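Kinetochore protein Mis16 (Schizosaccharomyces japonicus, PDB 4XYH) binds histone H4 and, independently, the CENP-A-specific chaperone Scm3, and as a WD-repeat kinetochore protein probably helps to deliver CENP-A to centromeres. Local coordinates at residues L150-N155 with T182-G187; H174-R179 with I223-V228; E195-T200 with V209-G214; T205-W210 with S229-H234. One frame throughout, in Å; residues are numbered along the deposited sequence.

Contact 1 of 4, residues L150-N155 with T182-G187; sequences LGLNGN and TSEGFG
Glu184 reaches over the turn at Leu152-Gly154 and takes the amide of Asn153: Asn153 N donates to Glu184 OE2 at 3.2 Å, with an N-H...O angle of 155°, on the anti lone pair. Glu184 CG lies anti to its carbonyl carbon (chi1 -68°) and the chain is extended beyond it. This brings the aliphatic part against the turn as well, with Glu184 CG 3.6 Å from Gly154 N. Next to it the backbones are in contact. Gly154, with a positive phi of 90° and no side chain, brings its CA to 3.4 Å from Ser183 O in a CA-H...O contact. Farther along, Leu150 CD1 packs 3.4 Å from Gly185 O and also lies against Gly187 O. A water spans the interval, donating to Gly151 O (2.7 Å) and accepting from Gly185 N (3.0 Å). Gly151 O also receives Gly154 N, so one oxygen closes the turn and, through the water, links it to Gly185. In the next shell Asn135 and Lys136 hold the carbonyls of Gly185 and Phe186, while Asp204 accepts from Thr182 N. A tight turn between two strands of one sheet packs here on the connection that leads into the next sheet, as at the junction between neighbouring blades of a beta-propeller.

Contact 2 of 4, residues H174-R179 with I223-V228; sequences HQACLR and IDVAPV
The carbonyl oxygen of Ile223 is approached by two groups of the facing strand: Cys177 N donates to Ile223 O at 2.8 Å, and Ala176 CA adds a CA-H...O contact to Ile223 O at 3.2 Å. The ladder runs on through Ile223 N to Gln175 O, Val225 N to Cys177 O and Arg179 N to Val225 O. With the segment axes 24° apart and pairs Ala176-Ile223, Cys177-Asp224 and Leu178-Val225 in step, the strands are parallel. On the face of Cys177 and Asp224, the Arg179 chain is bent at chi3 (79°), which places NE, and the guanidinium lies with one face over Cys177 SG, 3.5 Å from its plane. Arg179 NH1 donates a nearly straight hydrogen bond, part of a salt bridge, to Asp224 OD1 at 3.0 Å; OD1 lies in the guanidinium plane although the two flat groups stand 80° apart. The other face is apolar: Ala176 CB meets Ile223 CG1 at 3.7 Å, and Leu178 CD2 lies beside Val225 CB at 3.8 Å, the two side chains pointing the same way. Gln175 and Ala176 form a classic bulge opposite Ile158. Strand 223-225 thus adds a parallel fifth member to the outer edge of a four-stranded antiparallel beta-propeller blade.

Contact 3 of 4, residues E195-T200 with V209-G214; sequences EGTLAT and VWDIKG
The hairpin's Trp210 and Thr200, with His181, fit the Trp-Ser/Thr-His part of the hydrogen-bond network of WD repeats, in which a tryptophan of one strand, a hydroxyl of its neighbour and a histidine are linked. Trp210 NE1 donates to Thr200 OG1 at 2.9 Å; the N-H...O angle of 177° and the position of OG1 in the indole plane show a straight bond at the ring edge. Thr200 chi1 of 58° sets OG1 between its backbone N and carbonyl carbon, where it meets the indole N-H. Around this link the antiparallel ladder pairs Leu198 with Trp210 by two bonds, Trp210 N to Leu198 O (2.8 Å) and Leu198 N to Trp210 O (3.1 Å). On the same face Leu198 CD2 packs on Trp210 CB at 3.8 Å, while on the other Thr197 CG2 meets Val209 CG1 at 4.0 Å. Beyond the strands Ile212 N donates to Gly196 O at 2.9 Å, and Asp211 OD1 accepts from Lys213 N in an Asx turn. A water donates to Glu195 O and accepts from Thr197 OG1 at 2.7 Å. Glu195 and Lys213 carry opposite charges but do not form a salt bridge, their OE2 and NZ being 4.5 Å apart. Chemically, the buried indole N-H is satisfied by Thr200 OG1, which accepts it and is also hydrogen-bonded to His181 NE2; two bonds thus grip the hydroxyl, and the straight one at the ring edge would help to fix the rotation of the indole.

Contact 4 of 4, residues T205-W210 with S229-H234; sequences TSICVW and SVYHRH
Tyr231 presents its ring obliquely to Val209, with CE2 4.0 Å from Val209 CG2, while Arg233 NH1 lies over one ring face, offset toward the rim. The imidazole of His234 is met at its edge by Ile207 CD1, 4.1 Å from His234 CD2, and the His232 ring stands oblique to Ser206, whose CB is 3.7 Å from His232 CD2. These groups flank the antiparallel pairing of strand 207-211 with the outermost strand, 229-231, of a propeller blade. Two hydrogen-bonded pairs, Ile207-Tyr231 and Val209-Ser229, enclose the non-hydrogen-bonded pair Cys208-Val230. The segment axes are 164° apart, and Val209 N donates to Ser229 O at 2.8 Å. On the face opposite Tyr231, Cys208 SG touches Val230 CB at 4.0 Å. His234 NE2 bonds to Ser253 OG and His234 ND1 to Asp257 OD2, an Asp-His-Ser link like that of WD repeats, which ties this end to the following blade. Tyr231 OH in turn bonds to Leu267 O. Where the strands part, waters replace direct bonds: one donates to both Thr205 O and His234 O, and another donates to Thr205 O (2.8 Å) and Tyr231 O (2.9 Å) while accepting from Arg233 N.

Contacts 3 and 4 lie on the two sides of strand 207-211 and share Val209 and Trp210; Thr200 O and Cys208 N, 2.8 Å apart, probably extend the hairpin ladder between them. Trp210 also ties in contact 2, about 10 Å from contact 3 between centres: its CZ3 is 3.3 Å from Val225 O. Val228 N, 2.8 Å from Val209 O, probably hydrogen-bonds where the chain passes from one blade's edge to the next. Contact 1 joins the same blade pair, with Gly187 O 3.5 Å from Thr200 CB and Asn155 CB 3.8 Å from Cys177 SG. It has no touch with contact 4, their nearest atoms being about 6 Å apart.

Contact 1 of 4, residues L150-N155 with T182-G187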
loop_
_atom_site.group_PDB
_atom_site.type_symbol
_atom_site.label_atom_id
_atom_site.label_comp_id
_atom_site.label_asym_id
_atom_site.label_seq_id
_atom_site.Cartn_x
_atom_site.Cartn_y
_atom_site.Cartn_z
ATOM N N LEU A 150 -1.686 12.188 1.285
ATOM C CA LEU A 150 -1.969 12.893 0.031
ATOM C C LEU A 150 -3.460 13.201 -0.052
ATOM O O LEU A 150 -4.295 12.291 0.058
ATOM C CB LEU A 150 -1.567 12.055 -1.174
ATOM C CG LEU A 150 -0.134 12.135 -1.678
ATOM C CD1 LEU A 150 0.093 11.065 -2.776
ATOM C CD2 LEU A 150 0.185 13.550 -2.182
ATOM N N GLY A 151 -3.805 14.465 -0.265
ATOM C CA GLY A 151 -5.195 14.857 -0.216
ATOM C C GLY A 151 -5.654 15.747 -1.352
ATOM O O GLY A 151 -5.250 15.549 -2.500
ATOM N N LEU A 152 -6.501 16.722 -1.010
ATOM C CA LEU A 152 -7.126 17.628 -1.970
ATOM C C LEU A 152 -6.144 18.187 -2.989
ATOM O O LEU A 152 -5.092 18.730 -2.626
ATOM C CB LEU A 152 -7.807 18.774 -1.232
ATOM C CG LEU A 152 -8.565 19.788 -2.087
ATOM C CD1 LEU A 152 -9.802 19.137 -2.705
ATOM C CD2 LEU A 152 -8.955 20.985 -1.241
ATOM N N ASN A 153 -6.491 17.998 -4.260
ATOM C CA ASN A 153 -5.733 18.502 -5.411
ATOM C C ASN A 153 -4.261 18.083 -5.476
ATOM O O ASN A 153 -3.490 18.658 -6.254
ATOM C CB ASN A 153 -5.818 20.037 -5.468
ATOM C CG ASN A 153 -7.255 20.552 -5.591
ATOM O OD1 ASN A 153 -7.596 21.590 -5.019
ATOM N ND2 ASN A 153 -8.102 19.826 -6.339
ATOM N N GLY A 154 -3.870 17.088 -4.682
ATOM C CA GLY A 154 -2.486 16.656 -4.642
ATOM C C GLY A 154 -1.625 17.367 -3.602
ATOM O O GLY A 154 -0.401 17.155 -3.548
ATOM N N ASN A 155 -2.234 18.225 -2.780
ATOM C CA ASN A 155 -1.526 18.716 -1.593
ATOM C C ASN A 155 -1.069 17.526 -0.756
ATOM O O ASN A 155 -1.833 16.585 -0.566
ATOM C CB ASN A 155 -2.411 19.613 -0.713
ATOM C CG ASN A 155 -2.851 20.903 -1.405
ATOM O OD1 ASN A 155 -2.123 21.481 -2.202
ATOM N ND2 ASN A 155 -4.045 21.367 -1.072
ATOM N N THR A 182 -0.290 19.541 -8.623
ATOM C CA THR A 182 -1.471 20.193 -9.199
ATOM C C THR A 182 -2.623 19.222 -9.505
ATOM O O THR A 182 -3.728 19.652 -9.835
ATOM C CB THR A 182 -1.095 20.955 -10.483
ATOM O OG1 THR A 182 -0.339 20.092 -11.346
ATOM C CG2 THR A 182 -0.238 22.172 -10.137
ATOM N N SER A 183 -2.365 17.922 -9.372
ATOM C CA SER A 183 -3.413 16.896 -9.455
ATOM C C SER A 183 -3.289 15.897 -8.314
ATOM O O SER A 183 -2.198 15.648 -7.834
ATOM C CB SER A 183 -3.343 16.134 -10.782
ATOM O OG SER A 183 -3.725 16.947 -11.869
ATOM N N GLU A 184 -4.398 15.288 -7.923
ATOM C CA GLU A 184 -4.372 14.263 -6.888
ATOM C C GLU A 184 -3.534 13.063 -7.304
ATOM O O GLU A 184 -3.262 12.873 -8.494
ATOM C CB GLU A 184 -5.794 13.839 -6.546
ATOM C CG GLU A 184 -6.517 14.976 -5.851
ATOM C CD GLU A 184 -7.970 14.700 -5.528
ATOM O OE1 GLU A 184 -8.501 13.634 -5.939
ATOM O OE2 GLU A 184 -8.572 15.573 -4.850
ATOM N N GLY A 185 -3.110 12.270 -6.324
ATOM C CA GLY A 185 -2.270 11.122 -6.597
ATOM C C GLY A 185 -2.200 10.148 -5.441
ATOM O O GLY A 185 -2.836 10.361 -4.397
ATOM N N PHE A 186 -1.424 9.079 -5.627
ATOM C CA PHE A 186 -1.384 7.978 -4.682
ATOM C C PHE A 186 0.038 7.557 -4.341
ATOM O O PHE A 186 0.237 6.627 -3.567
ATOM C CB PHE A 186 -2.149 6.773 -5.235
ATOM C CG PHE A 186 -3.626 6.991 -5.336
ATOM C CD1 PHE A 186 -4.177 7.579 -6.467
ATOM C CD2 PHE A 186 -4.470 6.600 -4.297
ATOM C CE1 PHE A 186 -5.562 7.781 -6.559
ATOM C CE2 PHE A 186 -5.841 6.791 -4.377
ATOM C CZ PHE A 186 -6.391 7.394 -5.511
ATOM N N GLY A 187 1.027 8.223 -4.929
ATOM C CA GLY A 187 2.412 7.885 -4.674
ATOM C C GLY A 187 2.955 8.641 -3.476
ATOM O O GLY A 187 3.023 9.877 -3.485
HETATM O O HOH W 1 -4.146 13.407 -3.712
#

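Contact 2 of 4, residues H174-R179 with I223-V228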
loop_
_atom_site.group_PDB
_atom_site.type_symbol
_atom_site.label_atom_id
_atom_site.label_comp_id
_atom_site.label_asym_id
_atom_site.label_seq_id
_atom_site.Cartn_x
_atom_site.Cartn_y
_atom_site.Cartn_z
ATOM N N HIS A 174 -4.488 19.371 9.862
ATOM C CA HIS A 174 -3.060 19.090 9.636
ATOM C C HIS A 174 -2.159 20.191 10.170
ATOM O O HIS A 174 -2.584 21.340 10.294
ATOM C CB HIS A 174 -2.806 18.930 8.143
ATOM C CG HIS A 174 -3.312 20.091 7.354
ATOM N ND1 HIS A 174 -4.584 20.129 6.822
ATOM C CD2 HIS A 174 -2.751 21.294 7.080
ATOM C CE1 HIS A 174 -4.770 21.294 6.223
ATOM N NE2 HIS A 174 -3.678 22.025 6.377
ATOM N N GLN A 175 -0.900 19.848 10.420
ATOM C CA GLN A 175 0.084 20.792 10.933
ATOM C C GLN A 175 0.981 21.394 9.836
ATOM O O GLN A 175 1.586 22.447 10.028
ATOM C CB GLN A 175 0.954 20.100 11.988
ATOM C CG GLN A 175 0.279 19.981 13.347
ATOM C CD GLN A 175 -1.020 19.158 13.308
ATOM O OE1 GLN A 175 -0.989 17.925 13.226
ATOM N NE2 GLN A 175 -2.159 19.843 13.347
ATOM N N ALA A 176 1.082 20.719 8.693
ATOM C CA ALA A 176 1.822 21.255 7.544
ATOM C C ALA A 176 1.124 20.851 6.261
ATOM O O ALA A 176 0.460 19.823 6.205
ATOM C CB ALA A 176 3.263 20.772 7.527
ATOM N N CYS A 177 1.271 21.676 5.231
ATOM C CA CYS A 177 0.756 21.369 3.910
ATOM C C CYS A 177 1.895 21.383 2.903
ATOM O O CYS A 177 2.605 22.380 2.799
ATOM C CB CYS A 177 -0.320 22.368 3.501
ATOM S SG CYS A 177 -0.940 22.067 1.841
ATOM N N LEU A 178 2.080 20.272 2.186
ATOM C CA LEU A 178 3.114 20.175 1.152
ATOM C C LEU A 178 2.550 20.667 -0.174
ATOM O O LEU A 178 1.722 19.984 -0.783
ATOM C CB LEU A 178 3.604 18.745 1.010
ATOM C CG LEU A 178 3.830 18.040 2.350
ATOM C CD1 LEU A 178 4.119 16.581 2.103
ATOM C CD2 LEU A 178 4.975 18.680 3.119
ATOM N N ARG A 179 2.994 21.840 -0.626
ATOM C CA ARG A 179 2.303 22.518 -1.730
ATOM C C ARG A 179 3.035 22.605 -3.045
ATOM O O ARG A 179 3.499 23.693 -3.390
ATOM C CB ARG A 179 1.951 23.959 -1.351
ATOM C CG ARG A 179 1.502 24.142 0.039
ATOM C CD ARG A 179 0.683 25.400 0.168
ATOM N NE ARG A 179 -0.670 25.174 -0.313
ATOM C CZ ARG A 179 -1.779 25.256 0.416
ATOM N NH1 ARG A 179 -1.748 25.595 1.700
ATOM N NH2 ARG A 179 -2.932 25.008 -0.172
ATOM N N ILE A 223 1.806 25.091 8.646
ATOM C CA ILE A 223 2.830 25.745 7.833
ATOM C C ILE A 223 2.816 25.215 6.396
ATOM O O ILE A 223 2.445 24.067 6.154
ATOM C CB ILE A 223 4.242 25.565 8.425
ATOM C CG1 ILE A 223 4.644 24.096 8.430
ATOM C CG2 ILE A 223 4.309 26.119 9.848
ATOM C CD1 ILE A 223 6.060 23.857 8.952
ATOM N N ASP A 224 3.206 26.068 5.446
ATOM C CA ASP A 224 3.410 25.655 4.057
ATOM C C ASP A 224 4.837 25.148 3.831
ATOM O O ASP A 224 5.796 25.675 4.391
ATOM C CB ASP A 224 3.107 26.806 3.107
ATOM C CG ASP A 224 1.636 27.146 3.065
ATOM O OD1 ASP A 224 0.807 26.211 3.129
ATOM O OD2 ASP A 224 1.302 28.347 2.980
ATOM N N VAL A 225 4.965 24.093 3.036
ATOM C CA VAL A 225 6.266 23.511 2.754
ATOM C C VAL A 225 6.432 23.386 1.248
ATOM O O VAL A 225 5.501 22.991 0.540
ATOM C CB VAL A 225 6.439 22.128 3.429
ATOM C CG1 VAL A 225 7.782 21.506 3.064
ATOM C CG2 VAL A 225 6.315 22.262 4.925
ATOM N N ALA A 226 7.620 23.746 0.773
ATOM C CA ALA A 226 7.958 23.667 -0.636
ATOM C C ALA A 226 8.860 22.457 -0.831
ATOM O O ALA A 226 9.558 22.046 0.099
ATOM C CB ALA A 226 8.648 24.948 -1.104
ATOM N N PRO A 227 8.839 21.865 -2.032
ATOM C CA PRO A 227 9.695 20.685 -2.183
ATOM C C PRO A 227 11.169 21.039 -2.233
ATOM O O PRO A 227 11.523 22.139 -2.605
ATOM C CB PRO A 227 9.240 20.071 -3.505
ATOM C CG PRO A 227 8.463 21.159 -4.216
ATOM C CD PRO A 227 7.896 22.042 -3.154
ATOM N N VAL A 228 12.006 20.095 -1.832
ATOM C CA VAL A 228 13.448 20.188 -1.978
ATOM C C VAL A 228 13.875 19.863 -3.423
ATOM O O VAL A 228 14.783 20.488 -3.964
ATOM C CB VAL A 228 14.132 19.249 -0.962
ATOM C CG1 VAL A 228 15.490 18.815 -1.431
ATOM C CG2 VAL A 228 14.189 19.920 0.412
#

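Contact 3 of 4, residues E195-T200 with V209-G214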
loop_
_atom_site.group_PDB
_atom_site.type_symbol
_atom_site.label_atom_id
_atom_site.label_comp_id
_atom_site.label_asym_id
_atom_site.label_seq_id
_atom_site.Cartn_x
_atom_site.Cartn_y
_atom_site.Cartn_z
ATOM N N GLU A 195 15.697 10.672 8.278
ATOM C CA GLU A 195 14.472 11.037 8.977
ATOM C C GLU A 195 13.918 12.379 8.529
ATOM O O GLU A 195 14.645 13.370 8.459
ATOM C CB GLU A 195 14.703 11.068 10.483
ATOM C CG GLU A 195 13.469 11.454 11.255
ATOM C CD GLU A 195 13.651 11.312 12.757
ATOM O OE1 GLU A 195 14.468 10.469 13.190
ATOM O OE2 GLU A 195 12.969 12.049 13.503
ATOM N N GLY A 196 12.627 12.400 8.195
ATOM C CA GLY A 196 11.975 13.636 7.810
ATOM C C GLY A 196 11.889 13.859 6.316
ATOM O O GLY A 196 11.195 14.765 5.860
ATOM N N THR A 197 12.591 13.045 5.543
ATOM C CA THR A 197 12.513 13.156 4.087
ATOM C C THR A 197 11.457 12.186 3.529
ATOM O O THR A 197 11.355 11.056 3.997
ATOM C CB THR A 197 13.885 12.889 3.436
ATOM O OG1 THR A 197 14.745 14.003 3.695
ATOM C CG2 THR A 197 13.754 12.681 1.917
ATOM N N LEU A 198 10.653 12.639 2.567
ATOM C CA LEU A 198 9.638 11.788 1.945
ATOM C C LEU A 198 9.445 12.171 0.485
ATOM O O LEU A 198 9.948 13.205 0.030
ATOM C CB LEU A 198 8.295 11.892 2.674
ATOM C CG LEU A 198 7.588 13.252 2.606
ATOM C CD1 LEU A 198 6.090 13.088 2.721
ATOM C CD2 LEU A 198 8.099 14.155 3.725
ATOM N N ALA A 199 8.707 11.353 -0.247
ATOM C CA ALA A 199 8.455 11.648 -1.655
ATOM C C ALA A 199 7.004 11.411 -2.033
ATOM O O ALA A 199 6.328 10.556 -1.450
ATOM C CB ALA A 199 9.369 10.808 -2.540
ATOM N N THR A 200 6.537 12.164 -3.029
ATOM C CA THR A 200 5.190 11.993 -3.553
ATOM C C THR A 200 5.180 11.997 -5.091
ATOM O O THR A 200 6.038 12.618 -5.725
ATOM C CB THR A 200 4.252 13.100 -3.054
ATOM O OG1 THR A 200 4.778 14.378 -3.441
ATOM C CG2 THR A 200 4.121 13.045 -1.545
ATOM N N VAL A 209 10.272 15.642 -3.831
ATOM C CA VAL A 209 10.969 15.184 -2.638
ATOM C C VAL A 209 10.887 16.309 -1.612
ATOM O O VAL A 209 11.129 17.474 -1.932
ATOM C CB VAL A 209 12.433 14.799 -2.919
ATOM C CG1 VAL A 209 13.168 14.475 -1.606
ATOM C CG2 VAL A 209 12.493 13.610 -3.894
ATOM N N TRP A 210 10.513 15.943 -0.391
ATOM C CA TRP A 210 10.210 16.893 0.656
ATOM C C TRP A 210 11.114 16.657 1.861
ATOM O O TRP A 210 11.607 15.555 2.080
ATOM C CB TRP A 210 8.740 16.778 1.086
ATOM C CG TRP A 210 7.707 16.781 -0.042
ATOM C CD1 TRP A 210 7.244 15.697 -0.737
ATOM C CD2 TRP A 210 6.988 17.919 -0.552
ATOM N NE1 TRP A 210 6.291 16.089 -1.650
ATOM C CE2 TRP A 210 6.118 17.446 -1.558
ATOM C CE3 TRP A 210 7.013 19.293 -0.264
ATOM C CZ2 TRP A 210 5.285 18.293 -2.281
ATOM C CZ3 TRP A 210 6.178 20.135 -0.971
ATOM C CH2 TRP A 210 5.319 19.631 -1.975
ATOM N N ASP A 211 11.310 17.687 2.665
ATOM C CA ASP A 211 12.101 17.529 3.882
ATOM C C ASP A 211 11.461 18.337 5.010
ATOM O O ASP A 211 11.345 19.551 4.916
ATOM C CB ASP A 211 13.544 17.957 3.627
ATOM C CG ASP A 211 14.447 17.745 4.829
ATOM O OD1 ASP A 211 14.052 17.043 5.789
ATOM O OD2 ASP A 211 15.575 18.284 4.804
ATOM N N ILE A 212 11.019 17.657 6.063
ATOM C CA ILE A 212 10.316 18.339 7.146
ATOM C C ILE A 212 11.086 18.280 8.457
ATOM O O ILE A 212 10.606 18.785 9.472
ATOM C CB ILE A 212 8.896 17.750 7.381
ATOM C CG1 ILE A 212 9.006 16.267 7.742
ATOM C CG2 ILE A 212 8.022 17.982 6.169
ATOM C CD1 ILE A 212 7.838 15.744 8.520
ATOM N N LYS A 213 12.259 17.647 8.432
ATOM C CA LYS A 213 13.179 17.641 9.577
ATOM C C LYS A 213 13.393 19.045 10.150
ATOM O O LYS A 213 13.779 19.966 9.429
ATOM C CB LYS A 213 14.532 17.044 9.174
ATOM C CG LYS A 213 15.517 16.901 10.334
ATOM C CD LYS A 213 16.620 15.878 10.016
ATOM C CE LYS A 213 17.313 15.344 11.284
ATOM N NZ LYS A 213 16.379 14.646 12.232
ATOM N N GLY A 214 13.117 19.213 11.440
ATOM C CA GLY A 214 13.373 20.485 12.095
ATOM C C GLY A 214 12.296 21.552 11.964
ATOM O O GLY A 214 12.356 22.574 12.648
HETATM O O HOH W 2 15.284 14.873 6.213
#

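Contact 4 of 4, residues T205-W210 with S229-H234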
loop_
_atom_site.group_PDB
_atom_site.type_symbol
_atom_site.label_atom_id
_atom_site.label_comp_id
_atom_site.label_asym_id
_atom_site.label_seq_id
_atom_site.Cartn_x
_atom_site.Cartn_y
_atom_site.Cartn_z
ATOM N N THR A 205 2.111 13.811 -13.029
ATOM C CA THR A 205 3.284 13.094 -13.576
ATOM C C THR A 205 4.624 13.521 -12.952
ATOM O O THR A 205 5.677 12.994 -13.317
ATOM C CB THR A 205 3.423 13.232 -15.140
ATOM O OG1 THR A 205 4.114 14.444 -15.474
ATOM C CG2 THR A 205 2.060 13.180 -15.861
ATOM N N SER A 206 4.602 14.455 -12.007
ATOM C CA SER A 206 5.844 14.846 -11.340
ATOM C C SER A 206 6.096 14.011 -10.081
ATOM O O SER A 206 5.214 13.291 -9.617
ATOM C CB SER A 206 5.829 16.336 -10.974
ATOM O OG SER A 206 4.928 16.582 -9.905
ATOM N N ILE A 207 7.309 14.125 -9.551
ATOM C CA ILE A 207 7.701 13.507 -8.300
ATOM C C ILE A 207 8.316 14.592 -7.440
ATOM O O ILE A 207 9.257 15.265 -7.872
ATOM C CB ILE A 207 8.739 12.370 -8.483
ATOM C CG1 ILE A 207 8.132 11.154 -9.179
ATOM C CG2 ILE A 207 9.303 11.964 -7.144
ATOM C CD1 ILE A 207 9.193 10.144 -9.657
ATOM N N CYS A 208 7.802 14.777 -6.229
ATOM C CA CYS A 208 8.404 15.765 -5.357
ATOM C C CYS A 208 9.125 15.092 -4.214
ATOM O O CYS A 208 8.659 14.091 -3.692
ATOM C CB CYS A 208 7.358 16.733 -4.820
ATOM S SG CYS A 208 6.583 17.731 -6.076
ATOM N N VAL A 209 10.272 15.642 -3.831
ATOM C CA VAL A 209 10.969 15.184 -2.638
ATOM C C VAL A 209 10.887 16.309 -1.612
ATOM O O VAL A 209 11.129 17.474 -1.932
ATOM C CB VAL A 209 12.433 14.799 -2.919
ATOM C CG1 VAL A 209 13.168 14.475 -1.606
ATOM C CG2 VAL A 209 12.493 13.610 -3.894
ATOM N N TRP A 210 10.513 15.943 -0.391
ATOM C CA TRP A 210 10.210 16.893 0.656
ATOM C C TRP A 210 11.114 16.657 1.861
ATOM O O TRP A 210 11.607 15.555 2.080
ATOM C CB TRP A 210 8.740 16.778 1.086
ATOM C CG TRP A 210 7.707 16.781 -0.042
ATOM C CD1 TRP A 210 7.244 15.697 -0.737
ATOM C CD2 TRP A 210 6.988 17.919 -0.552
ATOM N NE1 TRP A 210 6.291 16.089 -1.650
ATOM C CE2 TRP A 210 6.118 17.446 -1.558
ATOM C CE3 TRP A 210 7.013 19.293 -0.264
ATOM C CZ2 TRP A 210 5.285 18.293 -2.281
ATOM C CZ3 TRP A 210 6.178 20.135 -0.971
ATOM C CH2 TRP A 210 5.319 19.631 -1.975
ATOM N N SER A 229 13.203 18.900 -4.050
ATOM C CA SER A 229 13.433 18.596 -5.463
ATOM C C SER A 229 12.112 18.266 -6.144
ATOM O O SER A 229 11.181 17.755 -5.505
ATOM C CB SER A 229 14.392 17.415 -5.637
ATOM O OG SER A 229 15.459 17.490 -4.721
ATOM N N VAL A 230 12.001 18.562 -7.432
ATOM C CA VAL A 230 10.891 17.987 -8.177
ATOM C C VAL A 230 11.404 17.460 -9.513
ATOM O O VAL A 230 12.181 18.113 -10.214
ATOM C CB VAL A 230 9.693 18.990 -8.325
ATOM C CG1 VAL A 230 9.988 20.333 -7.668
ATOM C CG2 VAL A 230 9.257 19.144 -9.726
ATOM N N TYR A 231 11.029 16.220 -9.804
ATOM C CA TYR A 231 11.497 15.524 -10.989
ATOM C C TYR A 231 10.373 15.354 -11.994
ATOM O O TYR A 231 9.248 14.979 -11.638
ATOM C CB TYR A 231 12.069 14.155 -10.621
ATOM C CG TYR A 231 13.214 14.196 -9.637
ATOM C CD1 TYR A 231 14.368 14.913 -9.908
ATOM C CD2 TYR A 231 13.148 13.490 -8.440
ATOM C CE1 TYR A 231 15.421 14.945 -9.002
ATOM C CE2 TYR A 231 14.179 13.518 -7.537
ATOM C CZ TYR A 231 15.316 14.246 -7.817
ATOM O OH TYR A 231 16.357 14.264 -6.904
ATOM N N HIS A 232 10.678 15.646 -13.251
ATOM C CA HIS A 232 9.743 15.403 -14.330
ATOM C C HIS A 232 10.293 14.332 -15.275
ATOM O O HIS A 232 10.930 14.642 -16.273
ATOM C CB HIS A 232 9.460 16.695 -15.078
ATOM C CG HIS A 232 8.826 17.741 -14.226
ATOM N ND1 HIS A 232 9.548 18.729 -13.594
ATOM C CD2 HIS A 232 7.527 17.934 -13.866
ATOM C CE1 HIS A 232 8.727 19.500 -12.898
ATOM N NE2 HIS A 232 7.498 19.028 -13.045
ATOM N N ARG A 233 10.040 13.068 -14.951
ATOM C CA ARG A 233 10.656 11.953 -15.662
ATOM C C ARG A 233 9.622 10.941 -16.144
ATOM O O ARG A 233 9.961 9.902 -16.693
ATOM C CB ARG A 233 11.685 11.280 -14.763
ATOM C CG ARG A 233 12.753 12.255 -14.278
ATOM C CD ARG A 233 13.862 11.573 -13.496
ATOM N NE ARG A 233 14.949 12.504 -13.212
ATOM C CZ ARG A 233 15.761 12.414 -12.166
ATOM N NH1 ARG A 233 15.619 11.427 -11.289
ATOM N NH2 ARG A 233 16.718 13.313 -11.994
ATOM N N HIS A 234 8.354 11.246 -15.931
ATOM C CA HIS A 234 7.303 10.355 -16.390
ATOM C C HIS A 234 6.385 11.092 -17.356
ATOM O O HIS A 234 6.303 12.317 -17.331
ATOM C CB HIS A 234 6.512 9.792 -15.208
ATOM C CG HIS A 234 7.228 8.704 -14.464
ATOM N ND1 HIS A 234 7.370 7.427 -14.970
ATOM C CD2 HIS A 234 7.827 8.696 -13.249
ATOM C CE1 HIS A 234 8.029 6.683 -14.097
ATOM N NE2 HIS A 234 8.321 7.427 -13.045
HETATM O O HOH W 3 7.181 14.113 -15.569
HETATM O O HOH W 4 8.361 12.388 -12.626
#